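Local atomic coordinates of putative cytoplasmic protein (Salmonella typhimurium, PDB entry 2GK3), a protein that is of unknown function but assembles into hexamers and is probably related to class I glutamine amidotransferases. Residues E[18-24]-E[36-42]; E[218-222]-E[251-255]. Where two conformers were deposited one is given. Residues are numbered along the deposited sequence.

In the fold
Interaction 1 comes first along the chain and is complete before interaction 2 begins; their centres lie 29 Å apart, on opposite sides of the chain's centre, and their nearest atoms are about 13 Å apart. One sheet connects them. Strand 12-28 carries residues 18-24 and runs parallel to strand 80-84, which pairs with strand 120-124, which in turn pairs with strand 218-223, the seat of residues 218-222. Interaction 1 is the inner part of a hairpin that reaches beyond the body of the subunit to three neighbouring copies, whereas interaction 2 packs the last helix, 242-253, on the sheet and touches no other chain. The first therefore serves assembly, the second the subunit's own fold.

Interaction 1: E[18-24]-E[36-42]; sequences ESWHIHM and SKYEEGA
Strands 19-24 and 36-40 run antiparallel, their axes 4.6 Å apart at closest approach and at 161°, in the register Ser19-Glu40, His21-Tyr38 and His23-Ser36 (non-hydrogen-bonded pairs), Trp20-Glu39 and Ile22-Lys37 (hydrogen-bonded). Ser36, within strand 31-40, has a small hydroxyl OG that accepts a bond from His23 ND1 (3.0 Å); Ser27 of a neighbouring subunit also bonds it. At Lys37, N donates to Ile22 O (2.8 Å) and O accepts from Ile22 N (2.7 Å). The all-t lysine chain passes selenomethionine Met24, CD to CE 3.8 Å, and its NZ forms a salt bridge with Glu39 OE1 (3.4 Å), the hydrogen bond in it weak. Tyr38, chi1 t, shares a face with Ser19 and His21; its ring centre is 4.6 Å from that of His21, and its OH donates to Glu40 OE1 (2.6 Å). This is the base of a long beta hairpin, 12-28 with 31-40, an arm projecting into the hexamer: His21 to Met24 pair with a strand of a second subunit, and His21 stacks on His21 of a third. Glu39 N donates to Trp20 O and Trp20 N to Glu39 O (both 3.2 Å); on the face of Ile22 and Lys37, Glu39 OE2 accepts from Trp20 NE1 (2.9 Å), with Trp20 at chi1 p. Gly41 N closes on Glu18 O (2.7 Å) where Glu18 turns through phi/psi 53/38; lacking CB, Gly41 lets Trp20 CH2 reach its CA at 3.4 Å. Ala42, N-cap of helix 43-51, sets CB 3.6 Å from Glu18 CG, and a water bridges Ala42 N and Glu18 O (3.1 Å each).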
ATOM      1  N   GLU E  18      -8.596   7.612  19.042  1.00 32.20           N
ATOM      2  CA  GLU E  18      -7.262   7.313  19.603  1.00 32.67           C
ATOM      3  C   GLU E  18      -6.784   5.872  19.381  1.00 32.87           C
ATOM      4  O   GLU E  18      -6.136   5.275  20.239  1.00 32.55           O
ATOM      5  CB  GLU E  18      -7.182   7.715  21.092  1.00 32.56           C
ATOM      6  CG  GLU E  18      -7.058   9.206  21.320  1.00 33.35           C
ATOM      7  CD  GLU E  18      -5.739   9.788  20.821  1.00 35.32           C
ATOM      8  OE1 GLU E  18      -4.741   9.041  20.692  1.00 35.16           O
ATOM      9  OE2 GLU E  18      -5.700  11.009  20.557  1.00 38.03           O
ATOM     10  N   SER E  19      -7.092   5.338  18.203  1.00 33.39           N
ATOM     11  CA  SER E  19      -6.572   4.040  17.789  1.00 33.44           C
ATOM     12  C   SER E  19      -6.251   4.041  16.307  1.00 33.26           C
ATOM     13  O   SER E  19      -6.831   4.809  15.545  1.00 33.35           O
ATOM     14  CB  SER E  19      -7.574   2.936  18.115  1.00 33.16           C
ATOM     15  OG  SER E  19      -8.770   3.136  17.414  1.00 32.77           O
ATOM     16  N   TRP E  20      -5.319   3.181  15.911  1.00 32.97           N
ATOM     17  CA  TRP E  20      -4.923   3.088  14.519  1.00 33.70           C
ATOM     18  C   TRP E  20      -4.310   1.726  14.186  1.00 33.49           C
ATOM     19  O   TRP E  20      -3.867   0.999  15.079  1.00 33.11           O
ATOM     20  CB  TRP E  20      -3.967   4.237  14.139  1.00 33.67           C
ATOM     21  CG  TRP E  20      -2.799   4.321  15.040  1.00 34.74           C
ATOM     22  CD1 TRP E  20      -1.653   3.580  14.955  1.00 35.59           C
ATOM     23  CD2 TRP E  20      -2.637   5.177  16.179  1.00 34.04           C
ATOM     24  NE1 TRP E  20      -0.788   3.929  15.962  1.00 36.28           N
ATOM     25  CE2 TRP E  20      -1.369   4.902  16.730  1.00 35.76           C
ATOM     26  CE3 TRP E  20      -3.435   6.152  16.780  1.00 35.02           C
ATOM     27  CZ2 TRP E  20      -0.886   5.561  17.858  1.00 35.02           C
ATOM     28  CZ3 TRP E  20      -2.962   6.800  17.892  1.00 34.63           C
ATOM     29  CH2 TRP E  20      -1.700   6.505  18.423  1.00 34.99           C
ATOM     30  N   HIS E  21      -4.267   1.416  12.887  0.50 33.61           N
ATOM     31  CA  HIS E  21      -3.754   0.153  12.352  0.50 33.76           C
ATOM     32  C   HIS E  21      -2.696   0.461  11.278  0.50 33.67           C
ATOM     33  O   HIS E  21      -3.053   0.732  10.124  0.50 33.92           O
ATOM     34  CB  HIS E  21      -4.900  -0.643  11.686  0.50 33.90           C
ATOM     35  CG  HIS E  21      -5.799  -1.380  12.636  0.50 33.90           C
ATOM     36  ND1 HIS E  21      -6.983  -0.853  13.103  0.50 34.96           N
ATOM     37  CD2 HIS E  21      -5.720  -2.629  13.152  0.50 35.20           C
ATOM     38  CE1 HIS E  21      -7.579  -1.730  13.893  0.50 34.73           C
ATOM     39  NE2 HIS E  21      -6.832  -2.818  13.940  0.50 35.19           N
ATOM     40  N   ILE E  22      -1.407   0.423  11.625  1.00 33.78           N
ATOM     41  CA  ILE E  22      -0.366   0.722  10.632  1.00 33.60           C
ATOM     42  C   ILE E  22      -0.077  -0.514   9.811  1.00 33.08           C
ATOM     43  O   ILE E  22       0.143  -1.594  10.354  1.00 33.40           O
ATOM     44  CB  ILE E  22       0.979   1.264  11.216  1.00 34.12           C
ATOM     45  CG1 ILE E  22       0.775   2.523  12.068  1.00 34.87           C
ATOM     46  CG2 ILE E  22       1.960   1.587  10.097  1.00 33.48           C
ATOM     47  CD1 ILE E  22       0.774   2.232  13.541  1.00 37.93           C
ATOM     48  N   HIS E  23      -0.094  -0.343   8.494  1.00 32.66           N
ATOM     49  CA  HIS E  23       0.554  -1.282   7.617  1.00 31.45           C
ATOM     50  C   HIS E  23       1.925  -0.708   7.261  1.00 30.94           C
ATOM     51  O   HIS E  23       2.006   0.382   6.727  1.00 31.35           O
ATOM     52  CB  HIS E  23      -0.296  -1.517   6.382  1.00 30.87           C
ATOM     53  CG  HIS E  23       0.253  -2.572   5.478  1.00 30.72           C
ATOM     54  ND1 HIS E  23       0.442  -3.875   5.889  1.00 30.15           N
ATOM     55  CD2 HIS E  23       0.680  -2.510   4.193  1.00 29.48           C
ATOM     56  CE1 HIS E  23       0.958  -4.573   4.893  1.00 30.78           C
ATOM     57  NE2 HIS E  23       1.110  -3.770   3.851  1.00 31.83           N
HETATM   58  N   MSE E  24       3.003  -1.421   7.591  1.00 30.53           N
HETATM   59  CA  MSE E  24       4.368  -0.972   7.217  1.00 29.34           C
HETATM   60  C   MSE E  24       4.953  -1.805   6.126  1.00 29.24           C
HETATM   61  O   MSE E  24       5.131  -3.007   6.298  1.00 30.09           O
HETATM   62  CB  MSE E  24       5.356  -1.115   8.352  1.00 29.37           C
HETATM   63  CG  MSE E  24       5.007  -0.457   9.606  1.00 28.36           C
HETATM   64 SE   MSE E  24       6.603  -0.358  10.656  0.40 27.24          SE
HETATM   65  CE  MSE E  24       5.548  -0.040  12.202  1.00 27.93           C
ATOM     66  N   SER E  36       2.417  -5.455  10.349  1.00 30.76           N
ATOM     67  CA  SER E  36       1.205  -4.703  10.614  1.00 30.91           C
ATOM     68  C   SER E  36       1.036  -4.545  12.095  1.00 31.64           C
ATOM     69  O   SER E  36       1.257  -5.474  12.849  1.00 30.38           O
ATOM     70  CB  SER E  36      -0.036  -5.326   9.957  1.00 30.22           C
ATOM     71  OG  SER E  36       0.035  -5.160   8.554  1.00 30.41           O
ATOM     72  N   LYS E  37       0.614  -3.344  12.484  1.00 33.03           N
ATOM     73  CA  LYS E  37       0.771  -2.898  13.848  1.00 34.71           C
ATOM     74  C   LYS E  37      -0.483  -2.135  14.312  1.00 34.91           C
ATOM     75  O   LYS E  37      -0.768  -1.032  13.820  1.00 35.36           O
ATOM     76  CB  LYS E  37       2.035  -2.009  13.939  1.00 33.89           C
ATOM     77  CG  LYS E  37       2.453  -1.686  15.359  1.00 35.42           C
ATOM     78  CD  LYS E  37       3.631  -0.697  15.419  1.00 35.44           C
ATOM     79  CE  LYS E  37       4.093  -0.587  16.866  1.00 37.09           C
ATOM     80  NZ  LYS E  37       5.035   0.548  17.067  1.00 41.47           N
ATOM     81  N   TYR E  38      -1.233  -2.743  15.231  1.00 35.16           N
ATOM     82  CA  TYR E  38      -2.253  -2.024  15.996  1.00 35.34           C
ATOM     83  C   TYR E  38      -1.649  -1.280  17.217  1.00 36.05           C
ATOM     84  O   TYR E  38      -0.733  -1.785  17.870  1.00 35.97           O
ATOM     85  CB  TYR E  38      -3.353  -2.985  16.432  1.00 34.43           C
ATOM     86  CG  TYR E  38      -4.486  -2.324  17.171  1.00 32.91           C
ATOM     87  CD1 TYR E  38      -5.363  -1.452  16.511  1.00 33.10           C
ATOM     88  CD2 TYR E  38      -4.700  -2.573  18.521  1.00 30.66           C
ATOM     89  CE1 TYR E  38      -6.420  -0.835  17.180  1.00 32.27           C
ATOM     90  CE2 TYR E  38      -5.756  -1.956  19.212  1.00 31.89           C
ATOM     91  CZ  TYR E  38      -6.604  -1.085  18.536  1.00 32.64           C
ATOM     92  OH  TYR E  38      -7.646  -0.472  19.192  1.00 32.21           O
ATOM     93  N   GLU E  39      -2.146  -0.073  17.499  1.00 36.76           N
ATOM     94  CA  GLU E  39      -1.792   0.662  18.721  1.00 37.74           C
ATOM     95  C   GLU E  39      -2.987   1.465  19.162  1.00 37.25           C
ATOM     96  O   GLU E  39      -3.857   1.811  18.356  1.00 37.38           O
ATOM     97  CB  GLU E  39      -0.607   1.636  18.545  1.00 37.70           C
ATOM     98  CG  GLU E  39       0.552   1.182  17.653  1.00 40.12           C
ATOM     99  CD  GLU E  39       1.714   2.168  17.666  1.00 41.10           C
ATOM    100  OE1 GLU E  39       2.464   2.158  18.666  1.00 46.44           O
ATOM    101  OE2 GLU E  39       1.886   2.952  16.691  1.00 44.27           O
ATOM    102  N   GLU E  40      -3.034   1.749  20.458  1.00 37.04           N
ATOM    103  CA  GLU E  40      -3.981   2.694  21.011  1.00 36.44           C
ATOM    104  C   GLU E  40      -3.194   3.849  21.598  1.00 36.34           C
ATOM    105  O   GLU E  40      -2.165   3.636  22.232  1.00 36.06           O
ATOM    106  CB  GLU E  40      -4.859   2.014  22.038  1.00 36.11           C
ATOM    107  CG  GLU E  40      -5.780   1.034  21.366  1.00 37.56           C
ATOM    108  CD  GLU E  40      -6.709   0.320  22.307  1.00 38.04           C
ATOM    109  OE1 GLU E  40      -7.648  -0.317  21.797  1.00 37.98           O
ATOM    110  OE2 GLU E  40      -6.515   0.397  23.538  1.00 39.72           O
ATOM    111  N   GLY E  41      -3.676   5.071  21.368  1.00 36.44           N
ATOM    112  CA  GLY E  41      -2.881   6.267  21.577  1.00 36.50           C
ATOM    113  C   GLY E  41      -3.062   7.012  22.878  1.00 36.88           C
ATOM    114  O   GLY E  41      -2.208   7.829  23.232  1.00 36.49           O
ATOM    115  N   ALA E  42      -4.166   6.735  23.579  1.00 37.39           N
ATOM    116  CA  ALA E  42      -4.530   7.462  24.806  1.00 38.15           C
ATOM    117  C   ALA E  42      -4.615   6.600  26.084  1.00 38.47           C
ATOM    118  O   ALA E  42      -5.330   6.944  27.028  1.00 39.00           O
ATOM    119  CB  ALA E  42      -5.823   8.265  24.597  1.00 37.18           C
TER
HETATM  120  O   HOH W   1      -6.337   4.596  23.282  1.00 37.08           O

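Interaction 2: E[218-222]-E[251-255]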
ATOM      1  N   GLY E 218     -26.666  21.689  25.573  1.00 34.13           N
ATOM      2  CA  GLY E 218     -25.356  21.103  25.858  1.00 33.60           C
ATOM      3  C   GLY E 218     -24.191  22.070  25.934  1.00 33.20           C
ATOM      4  O   GLY E 218     -24.312  23.245  25.618  1.00 32.93           O
ATOM      5  N   LYS E 219     -23.054  21.554  26.378  1.00 33.43           N
ATOM      6  CA  LYS E 219     -21.861  22.347  26.585  1.00 33.59           C
ATOM      7  C   LYS E 219     -20.705  21.728  25.822  1.00 32.83           C
ATOM      8  O   LYS E 219     -20.629  20.510  25.651  1.00 32.42           O
ATOM      9  CB  LYS E 219     -21.521  22.442  28.066  1.00 33.94           C
ATOM     10  CG  LYS E 219     -22.333  23.475  28.803  1.00 38.25           C
ATOM     11  CD  LYS E 219     -21.900  23.549  30.259  1.00 43.04           C
ATOM     12  CE  LYS E 219     -22.180  24.939  30.839  1.00 47.52           C
ATOM     13  NZ  LYS E 219     -20.968  25.858  30.797  1.00 49.96           N
ATOM     14  N   THR E 220     -19.811  22.586  25.358  1.00 31.81           N
ATOM     15  CA  THR E 220     -18.814  22.180  24.405  1.00 31.23           C
ATOM     16  C   THR E 220     -17.419  22.645  24.806  1.00 30.78           C
ATOM     17  O   THR E 220     -17.253  23.621  25.549  1.00 30.69           O
ATOM     18  CB  THR E 220     -19.180  22.671  22.986  1.00 31.40           C
ATOM     19  OG1 THR E 220     -19.239  24.106  22.971  1.00 32.23           O
ATOM     20  CG2 THR E 220     -20.538  22.093  22.558  1.00 30.02           C
ATOM     21  N   ALA E 221     -16.423  21.913  24.325  1.00 29.63           N
ATOM     22  CA  ALA E 221     -15.041  22.219  24.608  1.00 29.34           C
ATOM     23  C   ALA E 221     -14.161  21.730  23.461  1.00 29.58           C
ATOM     24  O   ALA E 221     -14.459  20.722  22.790  1.00 28.97           O
ATOM     25  CB  ALA E 221     -14.605  21.598  25.919  1.00 29.13           C
ATOM     26  N   CYS E 222     -13.088  22.465  23.218  1.00 28.90           N
ATOM     27  CA  CYS E 222     -12.128  22.038  22.210  1.00 29.90           C
ATOM     28  C   CYS E 222     -10.755  22.220  22.810  1.00 29.28           C
ATOM     29  O   CYS E 222     -10.462  23.278  23.368  1.00 29.94           O
ATOM     30  CB  CYS E 222     -12.265  22.860  20.918  1.00 29.16           C
ATOM     31  SG  CYS E 222     -13.712  22.460  19.914  1.00 33.40           S
ATOM     32  N   GLN E 251     -15.848  17.667  33.556  1.00 35.22           N
ATOM     33  CA  GLN E 251     -16.793  18.042  34.600  1.00 35.52           C
ATOM     34  C   GLN E 251     -17.472  19.392  34.300  1.00 35.41           C
ATOM     35  O   GLN E 251     -18.664  19.587  34.581  1.00 35.04           O
ATOM     36  CB  GLN E 251     -16.044  18.108  35.934  1.00 35.46           C
ATOM     37  CG  GLN E 251     -16.789  17.502  37.108  1.00 38.03           C
ATOM     38  CD  GLN E 251     -16.212  16.177  37.550  0.50 40.28           C
ATOM     39  OE1 GLN E 251     -14.988  16.003  37.591  0.50 42.02           O
ATOM     40  NE2 GLN E 251     -17.086  15.238  37.916  0.50 39.59           N
ATOM     41  N   PHE E 252     -16.710  20.323  33.730  1.00 35.17           N
ATOM     42  CA  PHE E 252     -17.255  21.632  33.372  1.00 35.23           C
ATOM     43  C   PHE E 252     -18.413  21.560  32.359  1.00 34.80           C
ATOM     44  O   PHE E 252     -19.419  22.267  32.496  1.00 34.55           O
ATOM     45  CB  PHE E 252     -16.149  22.568  32.864  1.00 35.31           C
ATOM     46  CG  PHE E 252     -16.564  24.019  32.825  1.00 36.16           C
ATOM     47  CD1 PHE E 252     -16.600  24.780  34.000  1.00 36.48           C
ATOM     48  CD2 PHE E 252     -16.932  24.621  31.620  1.00 35.83           C
ATOM     49  CE1 PHE E 252     -16.994  26.113  33.980  1.00 36.23           C
ATOM     50  CE2 PHE E 252     -17.328  25.952  31.578  1.00 37.55           C
ATOM     51  CZ  PHE E 252     -17.363  26.704  32.770  1.00 38.34           C
ATOM     52  N   ILE E 253     -18.264  20.692  31.366  1.00 34.41           N
ATOM     53  CA  ILE E 253     -19.202  20.593  30.245  1.00 34.41           C
ATOM     54  C   ILE E 253     -20.222  19.434  30.393  1.00 35.22           C
ATOM     55  O   ILE E 253     -21.094  19.247  29.539  1.00 34.60           O
ATOM     56  CB  ILE E 253     -18.434  20.524  28.873  1.00 33.94           C
ATOM     57  CG1 ILE E 253     -17.806  19.144  28.655  1.00 33.28           C
ATOM     58  CG2 ILE E 253     -17.335  21.603  28.801  1.00 32.27           C
ATOM     59  CD1 ILE E 253     -17.120  18.966  27.303  1.00 33.82           C
ATOM     60  N   ALA E 254     -20.120  18.674  31.486  1.00 36.46           N
ATOM     61  CA  ALA E 254     -21.015  17.523  31.700  1.00 37.51           C
ATOM     62  C   ALA E 254     -22.492  17.890  31.751  1.00 38.45           C
ATOM     63  O   ALA E 254     -22.874  18.999  32.151  1.00 38.32           O
ATOM     64  CB  ALA E 254     -20.622  16.752  32.942  1.00 36.98           C
ATOM     65  N   ARG E 255     -23.324  16.953  31.319  1.00 40.21           N
ATOM     66  CA  ARG E 255     -24.762  17.054  31.522  1.00 42.15           C
ATOM     67  C   ARG E 255     -25.125  17.449  32.971  1.00 44.01           C
ATOM     68  O   ARG E 255     -24.491  16.988  33.932  1.00 43.80           O
ATOM     69  CB  ARG E 255     -25.433  15.727  31.166  1.00 41.71           C
ATOM     70  CG  ARG E 255     -26.960  15.775  31.157  1.00 40.74           C
ATOM     71  CD  ARG E 255     -27.558  14.409  30.896  1.00 39.23           C
ATOM     72  NE  ARG E 255     -26.949  13.783  29.723  1.00 39.55           N
ATOM     73  CZ  ARG E 255     -27.393  13.897  28.475  1.00 38.15           C
ATOM     74  NH1 ARG E 255     -28.472  14.616  28.190  1.00 37.42           N
ATOM     75  NH2 ARG E 255     -26.749  13.277  27.508  1.00 38.34           N
TER
HETATM   76  O   HOH W   2     -23.705  19.447  28.853  1.00 19.69           O
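Here the C-terminal end of helix 242-253 packs against the start of strand 218-223, which lies in the sheet between strands 120-124 and 207-215. The contact is small, 250 Å² in all, and rests on Ile253 and Lys219, each with 89 Å² covered. Ile253 CB sits 3.7 Å from Lys219 CB, its CG2 3.8 Å from Thr220 O, and its CD1 3.9 Å from Ala221 CB, so the branched side chain lies along the strand. Lys219 and Ala221 both point toward the helix, while Thr220 points away, and its side chain touches Val115 of helix 107-116: helices thus cover both faces of the strand, as in a three-layer alpha/beta/alpha sandwich. The short Ala221 side chain suits this close approach, and Phe212 of strand 207-215 and Val80 of strand 80-84 also touch Ile253. Lys219 is placed nearer the solvent, its aliphatic chain passing Phe252 O (CD to O, 3.6 Å) and bringing NZ to 3.7 Å from Phe252 CE2. A water accepts weakly from Lys219 N (3.3 Å) and donates to Ile253 O (2.7 Å). Contact thus rests on side-chain packing, with the lysine ammonium near an aromatic ring, and one water bridge, weak on its Lys219 N side, joins the backbones.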